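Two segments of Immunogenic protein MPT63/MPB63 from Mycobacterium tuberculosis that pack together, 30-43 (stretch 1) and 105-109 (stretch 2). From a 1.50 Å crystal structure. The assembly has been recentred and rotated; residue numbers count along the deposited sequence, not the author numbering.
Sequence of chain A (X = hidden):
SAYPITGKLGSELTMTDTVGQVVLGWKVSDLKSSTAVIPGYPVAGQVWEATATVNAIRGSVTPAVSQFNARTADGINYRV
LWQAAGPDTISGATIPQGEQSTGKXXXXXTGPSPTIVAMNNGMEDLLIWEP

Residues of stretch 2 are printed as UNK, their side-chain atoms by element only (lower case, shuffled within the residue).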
# COMPACT_ATOMS: atom_id res chain seq x y z
N ASP A 30 1.85 7.63 -7.52
CA ASP A 30 1.19 7.25 -8.77
C ASP A 30 -0.12 6.45 -8.52
O ASP A 30 -0.45 5.45 -9.15
CB ASP A 30 2.12 6.49 -9.70
CG ASP A 30 3.44 7.18 -9.95
OD1 ASP A 30 3.54 7.94 -10.94
OD2 ASP A 30 4.41 6.98 -9.19
N LEU A 31 -0.92 6.95 -7.57
CA LEU A 31 -2.27 6.49 -7.36
C LEU A 31 -3.19 7.04 -8.46
O LEU A 31 -3.35 8.27 -8.58
CB LEU A 31 -2.76 6.96 -5.99
CG LEU A 31 -4.25 6.73 -5.71
CD1 LEU A 31 -4.59 5.25 -5.54
CD2 LEU A 31 -4.68 7.50 -4.48
N LYS A 32 -3.77 6.14 -9.24
CA LYS A 32 -4.50 6.62 -10.42
C LYS A 32 -5.44 5.58 -10.99
O LYS A 32 -5.27 4.39 -10.67
CB LYS A 32 -3.50 7.04 -11.50
CG LYS A 32 -2.62 5.91 -12.03
CD LYS A 32 -1.57 6.49 -12.98
CE LYS A 32 -0.52 5.46 -13.35
NZ LYS A 32 0.60 6.12 -14.09
N SER A 33 -6.42 6.03 -11.77
CA SER A 33 -7.26 5.06 -12.48
C SER A 33 -6.37 4.17 -13.34
O SER A 33 -5.44 4.64 -13.99
CB SER A 33 -8.31 5.78 -13.32
OG SER A 33 -9.15 4.73 -13.89
N SER A 34 -6.66 2.87 -13.35
CA SER A 34 -5.82 1.91 -14.04
C SER A 34 -6.56 1.39 -15.28
O SER A 34 -7.78 1.35 -15.32
CB SER A 34 -5.47 0.73 -13.13
OG SER A 34 -4.47 -0.13 -13.62
N THR A 35 -5.77 1.00 -16.25
CA THR A 35 -6.24 0.24 -17.40
C THR A 35 -5.98 -1.25 -17.16
O THR A 35 -6.39 -2.06 -18.00
CB THR A 35 -5.51 0.64 -18.68
OG1 THR A 35 -4.12 0.31 -18.51
CG2 THR A 35 -5.57 2.14 -18.94
N ALA A 36 -5.29 -1.61 -16.08
CA ALA A 36 -5.07 -3.02 -15.78
C ALA A 36 -6.41 -3.76 -15.78
O ALA A 36 -7.42 -3.27 -15.31
CB ALA A 36 -4.41 -3.29 -14.44
N VAL A 37 -6.36 -4.96 -16.34
CA VAL A 37 -7.45 -5.92 -16.17
C VAL A 37 -6.84 -6.92 -15.18
O VAL A 37 -5.72 -7.39 -15.40
CB VAL A 37 -7.92 -6.49 -17.51
CG1 VAL A 37 -6.74 -6.65 -18.46
CG2 VAL A 37 -8.63 -7.82 -17.36
N ILE A 38 -7.53 -7.17 -14.08
CA ILE A 38 -6.78 -7.82 -12.99
C ILE A 38 -6.41 -9.22 -13.42
O ILE A 38 -5.27 -9.60 -13.59
CB ILE A 38 -7.61 -7.72 -11.69
CG1 ILE A 38 -7.65 -6.29 -11.13
CG2 ILE A 38 -7.14 -8.71 -10.64
CD1 ILE A 38 -6.44 -5.90 -10.32
N PRO A 39 -7.45 -9.95 -13.71
CA PRO A 39 -8.47 -10.63 -12.96
C PRO A 39 -8.47 -12.11 -13.31
O PRO A 39 -7.41 -12.73 -13.33
CB PRO A 39 -9.66 -9.84 -13.53
CG PRO A 39 -9.38 -10.00 -15.00
CD PRO A 39 -7.88 -10.14 -15.14
N GLY A 40 -9.63 -12.62 -13.58
CA GLY A 40 -10.47 -13.64 -13.06
C GLY A 40 -10.98 -13.10 -11.72
O GLY A 40 -11.49 -13.86 -10.92
N TYR A 41 -10.84 -11.78 -11.52
CA TYR A 41 -11.31 -11.11 -10.32
C TYR A 41 -12.69 -10.50 -10.59
O TYR A 41 -12.86 -9.92 -11.67
CB TYR A 41 -10.34 -10.01 -9.81
CG TYR A 41 -10.92 -9.40 -8.54
CD1 TYR A 41 -11.64 -8.22 -8.49
CD2 TYR A 41 -10.73 -10.08 -7.34
CE1 TYR A 41 -12.17 -7.68 -7.33
CE2 TYR A 41 -11.24 -9.58 -6.16
CZ TYR A 41 -11.95 -8.39 -6.16
OH TYR A 41 -12.44 -7.93 -4.97
N PRO A 42 -13.64 -10.60 -9.68
CA PRO A 42 -14.96 -9.97 -9.90
C PRO A 42 -15.00 -8.47 -9.59
O PRO A 42 -15.58 -7.99 -8.63
CB PRO A 42 -15.85 -10.76 -8.92
CG PRO A 42 -14.95 -11.04 -7.76
CD PRO A 42 -13.61 -11.32 -8.40
N VAL A 43 -14.40 -7.66 -10.46
CA VAL A 43 -14.41 -6.20 -10.38
C VAL A 43 -15.80 -5.60 -10.45
O VAL A 43 -16.53 -5.92 -11.43
CB VAL A 43 -13.58 -5.68 -11.58
CG1 VAL A 43 -13.66 -4.16 -11.70
CG2 VAL A 43 -12.13 -6.13 -11.49
N UNK A 105 0.04 -2.08 -6.78
CA UNK A 105 -1.04 -2.60 -5.93
C UNK A 105 -2.32 -2.09 -6.58
O UNK A 105 -2.31 -1.02 -7.20
c UNK A 105 0.20 -2.89 -3.72
c UNK A 105 -0.72 -0.63 -4.33
c UNK A 105 -0.92 -2.14 -4.47
c UNK A 105 -0.76 -0.13 -2.90
N UNK A 106 -3.41 -2.83 -6.48
CA UNK A 106 -4.67 -2.47 -7.13
C UNK A 106 -5.84 -2.34 -6.17
O UNK A 106 -5.80 -2.90 -5.08
c UNK A 106 -2.02 -3.55 -11.30
c UNK A 106 -2.88 -4.51 -9.30
o UNK A 106 -1.05 -3.55 -12.30
c UNK A 106 -1.93 -4.50 -10.31
c UNK A 106 -3.03 -2.62 -11.30
c UNK A 106 -3.96 -2.63 -10.28
c UNK A 106 -3.91 -3.58 -9.28
c UNK A 106 -4.97 -3.55 -8.19
N UNK A 107 -6.87 -1.62 -6.60
CA UNK A 107 -8.08 -1.38 -5.81
C UNK A 107 -9.32 -1.44 -6.72
O UNK A 107 -9.20 -1.10 -7.91
c UNK A 107 -4.34 0.82 -3.08
c UNK A 107 -4.52 1.23 -4.38
c UNK A 107 -8.03 -0.01 -5.13
c UNK A 107 -5.38 0.16 -2.44
c UNK A 107 -6.75 0.29 -4.38
c UNK A 107 -6.57 -0.11 -3.08
c UNK A 107 -5.73 0.97 -5.04
N UNK A 108 -10.47 -1.84 -6.22
CA UNK A 108 -11.70 -1.82 -7.04
C UNK A 108 -12.54 -0.63 -6.59
O UNK A 108 -13.18 -0.65 -5.55
o UNK A 108 -14.38 -4.32 -7.53
c UNK A 108 -13.68 -3.29 -7.70
c UNK A 108 -12.46 -3.13 -6.83
o UNK A 108 -13.92 -2.37 -8.52
N UNK A 109 -12.49 0.48 -7.35
CA UNK A 109 -13.13 1.70 -6.89
C UNK A 109 -14.59 1.72 -7.33
O UNK A 109 -14.88 1.82 -8.51
c UNK A 109 -10.94 2.98 -6.81
c UNK A 109 -13.11 4.23 -7.12
c UNK A 109 -12.35 2.93 -7.40

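Position 105 opens the stretch, on a strand already under way, with four side-chain carbons and no heteroatom. The first carbon forks, and one of its arms runs on to a second carbon, so the shape is a beta-branched aliphatic chain with a two-carbon arm. Its side chain is out of reach of stretch 1, and the residue is buried against other parts of the protein. The atoms spell Ile 105.

Position 106 carries one carbon, then a ring of six carbons, then a single oxygen on the ring carbon farthest from the backbone: a phenol. Its CA-to-CB bond points toward stretch 1, and three residues of the loop gather round it. Ile 38 CD1 lies 3.5 Å from the CB of this position, while the CB of Ala 36 and the OG of Ser 34 both approach the ring. The residue is Tyr 106. Its CE1 is 3.5 Å from Ala 36 CB and 3.7 Å from Ser 34 OG, the latter at the ring edge and near the ring plane. The hydroxyl oxygen is hydrogen-bonded elsewhere in the structure, so this polar tip is satisfied without help from the loop.

Position 107 again has one carbon and a six-carbon ring, but no oxygen. As expected of alternation along a strand, its CA-to-CB bond points away from stretch 1, yet the end of the ring comes back within reach of Leu 31. This is Phe 107, whose CE2 lies 4.2 Å from Leu 31 CD1, a loose apolar contact on the strand portion of stretch 1.

Position 108 is short: two carbons, the second bearing two oxygens, a carboxylate. It points toward stretch 1 and meets the final residues of stretch 1, Tyr 41 to Val 43. With only two carbons, it is Asp 108. Its OD2 is 3.4 Å from Val 43 CA and 4.0 Å from Tyr 41 CE1, at the edge of that ring; OD1 is 3.7 Å from Val 43 CG1. Neither oxygen hydrogen-bonds to stretch 1, but both do so to residues just beyond the stretches.

Position 109 has three carbons, one carrying the other two, a compact fork. It too is out of reach of stretch 1 and is buried elsewhere. It is Val 109.

The contact works by packing, with no hydrogen bond across it and a modest 321 Å² buried in all. Tyr 106 and Asp 108, two residues apart on an extended strand, both point toward the loop and supply most of the strand's covered area. The loop answers the first with small and aliphatic groups and meets the second mainly with carbon atoms of Tyr 41 and Val 43, the carbonyl oxygen of Pro 42 also lying nearby without a hydrogen bond. It also braces itself: Ala 36 N donates to Ser 34 OG at 3.0 Å, linking two of the residues that touch Tyr 106. Here the loop packs on the strand without a hydrogen bond across the seam, and the side-chain oxygens of Ser 34, Tyr 106 and Asp 108 have partners other than the facing stretch.

Stretch 2, residues 105-109: IYFDV
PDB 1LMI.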